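Local coordinates for reticulocyte binding protein (Streptococcus agalactiae COH1, PDB 3FAW) that is a cell-wall-anchored pullulanase of group B Streptococcus that probably hydrolyses alpha-1,6 linkages in pullulan and related alpha-glucans, at residues S744-F752 and L806-G814. Residues are numbered along the deposited sequence; the frame is centred on the assembly and turned at random.
Sequences SKGDIYAVF and LTAIVIKVG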
loop_
_atom_site.group_PDB
_atom_site.type_symbol
_atom_site.label_atom_id
_atom_site.label_comp_id
_atom_site.label_asym_id
_atom_site.label_seq_id
_atom_site.Cartn_x
_atom_site.Cartn_y
_atom_site.Cartn_z
ATOM N N SER A 744 -17.299 -7.517 -27.365
ATOM C CA SER A 744 -18.372 -6.669 -27.897
ATOM C C SER A 744 -18.559 -6.777 -29.418
ATOM O O SER A 744 -19.643 -6.496 -29.929
ATOM C CB SER A 744 -18.129 -5.206 -27.503
ATOM O OG SER A 744 -16.831 -4.781 -27.886
ATOM N N LYS A 745 -17.509 -7.177 -30.130
ATOM C CA LYS A 745 -17.602 -7.427 -31.573
ATOM C C LYS A 745 -18.077 -8.854 -31.849
ATOM O O LYS A 745 -18.505 -9.167 -32.963
ATOM C CB LYS A 745 -16.245 -7.244 -32.247
ATOM C CG LYS A 745 -15.477 -5.980 -31.879
ATOM C CD LYS A 745 -14.074 -5.964 -32.505
ATOM C CE LYS A 745 -13.977 -6.771 -33.813
ATOM N NZ LYS A 745 -12.627 -6.669 -34.447
ATOM N N GLY A 746 -17.946 -9.713 -30.831
ATOM C CA GLY A 746 -18.357 -11.121 -30.867
ATOM C C GLY A 746 -17.631 -11.944 -31.953
ATOM O O GLY A 746 -18.175 -12.951 -32.419
ATOM N N ASP A 747 -16.355 -11.649 -32.237
ATOM C CA ASP A 747 -15.172 -12.410 -31.671
ATOM C C ASP A 747 -15.248 -13.243 -30.384
ATOM O O ASP A 747 -15.578 -12.741 -29.310
ATOM C CB ASP A 747 -13.912 -11.532 -31.670
ATOM C CG ASP A 747 -13.589 -10.971 -33.048
ATOM O OD1 ASP A 747 -14.381 -11.195 -33.992
ATOM O OD2 ASP A 747 -12.546 -10.299 -33.183
ATOM N N ILE A 748 -14.888 -14.524 -30.534
ATOM C CA ILE A 748 -14.884 -15.507 -29.445
ATOM C C ILE A 748 -13.453 -15.922 -29.075
ATOM O O ILE A 748 -12.639 -16.196 -29.956
ATOM C CB ILE A 748 -15.684 -16.783 -29.843
ATOM C CG1 ILE A 748 -17.172 -16.456 -30.025
ATOM C CG2 ILE A 748 -15.520 -17.886 -28.794
ATOM C CD1 ILE A 748 -17.955 -17.540 -30.765
ATOM N N TYR A 749 -13.166 -15.979 -27.773
ATOM C CA TYR A 749 -11.865 -16.430 -27.260
ATOM C C TYR A 749 -12.041 -17.565 -26.249
ATOM O O TYR A 749 -12.810 -17.430 -25.297
ATOM C CB TYR A 749 -11.117 -15.272 -26.589
ATOM C CG TYR A 749 -10.690 -14.174 -27.539
ATOM C CD1 TYR A 749 -9.395 -14.128 -28.045
ATOM C CD2 TYR A 749 -11.580 -13.179 -27.928
ATOM C CE1 TYR A 749 -8.999 -13.119 -28.924
ATOM C CE2 TYR A 749 -11.195 -12.167 -28.806
ATOM C CZ TYR A 749 -9.904 -12.142 -29.299
ATOM O OH TYR A 749 -9.521 -11.141 -30.167
ATOM N N ALA A 750 -11.327 -18.673 -26.452
ATOM C CA ALA A 750 -11.375 -19.816 -25.529
ATOM C C ALA A 750 -9.998 -20.091 -24.935
ATOM O O ALA A 750 -9.025 -20.239 -25.673
ATOM C CB ALA A 750 -11.892 -21.057 -26.242
ATOM N N VAL A 751 -9.934 -20.167 -23.605
ATOM C CA VAL A 751 -8.684 -20.405 -22.873
ATOM C C VAL A 751 -8.683 -21.804 -22.252
ATOM O O VAL A 751 -9.617 -22.169 -21.539
ATOM C CB VAL A 751 -8.494 -19.376 -21.728
ATOM C CG1 VAL A 751 -7.115 -19.543 -21.078
ATOM C CG2 VAL A 751 -8.685 -17.951 -22.239
ATOM N N PHE A 752 -7.628 -22.570 -22.528
ATOM C CA PHE A 752 -7.453 -23.919 -21.988
ATOM C C PHE A 752 -6.181 -23.975 -21.149
ATOM O O PHE A 752 -5.116 -23.592 -21.628
ATOM C CB PHE A 752 -7.335 -24.940 -23.122
ATOM C CG PHE A 752 -8.513 -24.956 -24.063
ATOM C CD1 PHE A 752 -9.544 -25.867 -23.889
ATOM C CD2 PHE A 752 -8.576 -24.076 -25.135
ATOM C CE1 PHE A 752 -10.624 -25.891 -24.756
ATOM C CE2 PHE A 752 -9.650 -24.092 -26.003
ATOM C CZ PHE A 752 -10.676 -25.003 -25.814
ATOM N N LEU A 806 1.082 -29.438 -18.487
ATOM C CA LEU A 806 1.624 -28.113 -18.170
ATOM C C LEU A 806 1.643 -27.167 -19.380
ATOM O O LEU A 806 2.657 -26.521 -19.665
ATOM C CB LEU A 806 3.027 -28.254 -17.570
ATOM C CG LEU A 806 3.141 -29.211 -16.377
ATOM C CD1 LEU A 806 4.515 -29.092 -15.738
ATOM C CD2 LEU A 806 2.048 -28.939 -15.344
ATOM N N THR A 807 0.511 -27.090 -20.075
ATOM C CA THR A 807 0.392 -26.302 -21.305
ATOM C C THR A 807 -0.880 -25.450 -21.291
ATOM O O THR A 807 -1.941 -25.908 -20.856
ATOM C CB THR A 807 0.374 -27.216 -22.554
ATOM O OG1 THR A 807 1.575 -27.998 -22.596
ATOM C CG2 THR A 807 0.254 -26.399 -23.842
ATOM N N ALA A 808 -0.755 -24.208 -21.759
ATOM C CA ALA A 808 -1.901 -23.314 -21.930
ATOM C C ALA A 808 -2.157 -23.092 -23.417
ATOM O O ALA A 808 -1.228 -22.805 -24.167
ATOM C CB ALA A 808 -1.648 -21.980 -21.227
ATOM N N ILE A 809 -3.413 -23.236 -23.835
ATOM C CA ILE A 809 -3.809 -22.979 -25.221
ATOM C C ILE A 809 -4.939 -21.948 -25.283
ATOM O O ILE A 809 -5.934 -22.073 -24.573
ATOM C CB ILE A 809 -4.282 -24.267 -25.943
ATOM C CG1 ILE A 809 -3.264 -25.406 -25.786
ATOM C CG2 ILE A 809 -4.506 -23.990 -27.423
ATOM C CD1 ILE A 809 -1.949 -25.159 -26.483
ATOM N N VAL A 810 -4.785 -20.935 -26.131
ATOM C CA VAL A 810 -5.872 -19.986 -26.389
ATOM C C VAL A 810 -6.232 -20.008 -27.872
ATOM O O VAL A 810 -5.358 -19.861 -28.733
ATOM C CB VAL A 810 -5.534 -18.540 -25.959
ATOM C CG1 VAL A 810 -6.695 -17.604 -26.289
ATOM C CG2 VAL A 810 -5.216 -18.479 -24.471
ATOM N N ILE A 811 -7.520 -20.207 -28.152
ATOM C CA ILE A 811 -8.044 -20.200 -29.518
ATOM C C ILE A 811 -8.957 -18.990 -29.724
ATOM O O ILE A 811 -9.713 -18.618 -28.829
ATOM C CB ILE A 811 -8.839 -21.491 -29.834
ATOM C CG1 ILE A 811 -7.990 -22.734 -29.548
ATOM C CG2 ILE A 811 -9.281 -21.500 -31.288
ATOM C CD1 ILE A 811 -8.692 -24.052 -29.859
ATOM N N LYS A 812 -8.870 -18.385 -30.908
ATOM C CA LYS A 812 -9.748 -17.287 -31.310
ATOM C C LYS A 812 -10.569 -17.689 -32.536
ATOM O O LYS A 812 -10.022 -18.211 -33.514
ATOM C CB LYS A 812 -8.923 -16.041 -31.650
ATOM C CG LYS A 812 -9.738 -14.838 -32.124
ATOM C CD LYS A 812 -8.874 -13.845 -32.882
ATOM C CE LYS A 812 -9.693 -12.679 -33.409
ATOM N NZ LYS A 812 -8.863 -11.739 -34.215
ATOM N N VAL A 813 -11.875 -17.434 -32.477
ATOM C CA VAL A 813 -12.757 -17.580 -33.637
ATOM C C VAL A 813 -13.280 -16.203 -34.041
ATOM O O VAL A 813 -14.094 -15.608 -33.330
ATOM C CB VAL A 813 -13.937 -18.524 -33.342
ATOM C CG1 VAL A 813 -14.862 -18.629 -34.557
ATOM C CG2 VAL A 813 -13.423 -19.902 -32.935
ATOM N N GLY A 814 -12.791 -15.696 -35.171
ATOM C CA GLY A 814 -13.239 -14.410 -35.709
ATOM C C GLY A 814 -14.592 -14.518 -36.390
ATOM O O GLY A 814 -15.582 -13.948 -35.922
HETATM O O HOH W 1 -16.847 -15.287 -33.618
#
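I748, A750 and F752 each exchange two backbone hydrogen bonds with V813, I811 and I809 respectively, making three hydrogen-bonded pairs of an antiparallel ladder. The shortest of the six joins F752 N to I809 O at 2.7 Å. The longest joins I748 N to V813 O at 3.1 Å. The N-to-C directions of strands 748-752 and 807-813 make 170°, close to exactly antiparallel. CA-H...O contacts fill in between, such as V810 CA to A750 O at 3.2 Å. Beyond the ladder, a water lies within hydrogen-bonding distance of G746 O and V813 O and bridges the turn to the end of the last modelled strand. These are neighbouring inner strands of the antiparallel sheet in the C-terminal domain that follows the catalytic TIM barrel; strand 736-742 flanks 748-752, and strand 775-778 flanks 807-813.

On the face carrying Y749, V751, K812 and V810, the lysine lies alongside the tyrosine. With CG anti to the backbone N (chi1 178°) and an extended chain beyond, K812 places CG over one face of the Y749 ring, 4.1 Å from its centroid, in a CH-pi contact. Its CE reaches Y749 OH at 3.6 Å. V751 CG1 and V810 CG2 meet on the same face. A808 rests on L603 and V606 of helix 590-609.

On the opposite face I748, A750, F752, I809, I811 and V813 pack as apolar side chains. F752 CE2 touches I811 CD1 at 4.0 Å, the two side chains crossing, while I809 O lies in the plane of the F752 ring, at its edge. L801 and I803 of strand 800-803 also touch F752.

Charge gathers at the turn. D747 OD2 is 4.1 Å from K812 NZ, beyond a salt bridge, and forms a long one with K745; the carboxylate lies near both ammonium groups and may offset some of their mutual repulsion.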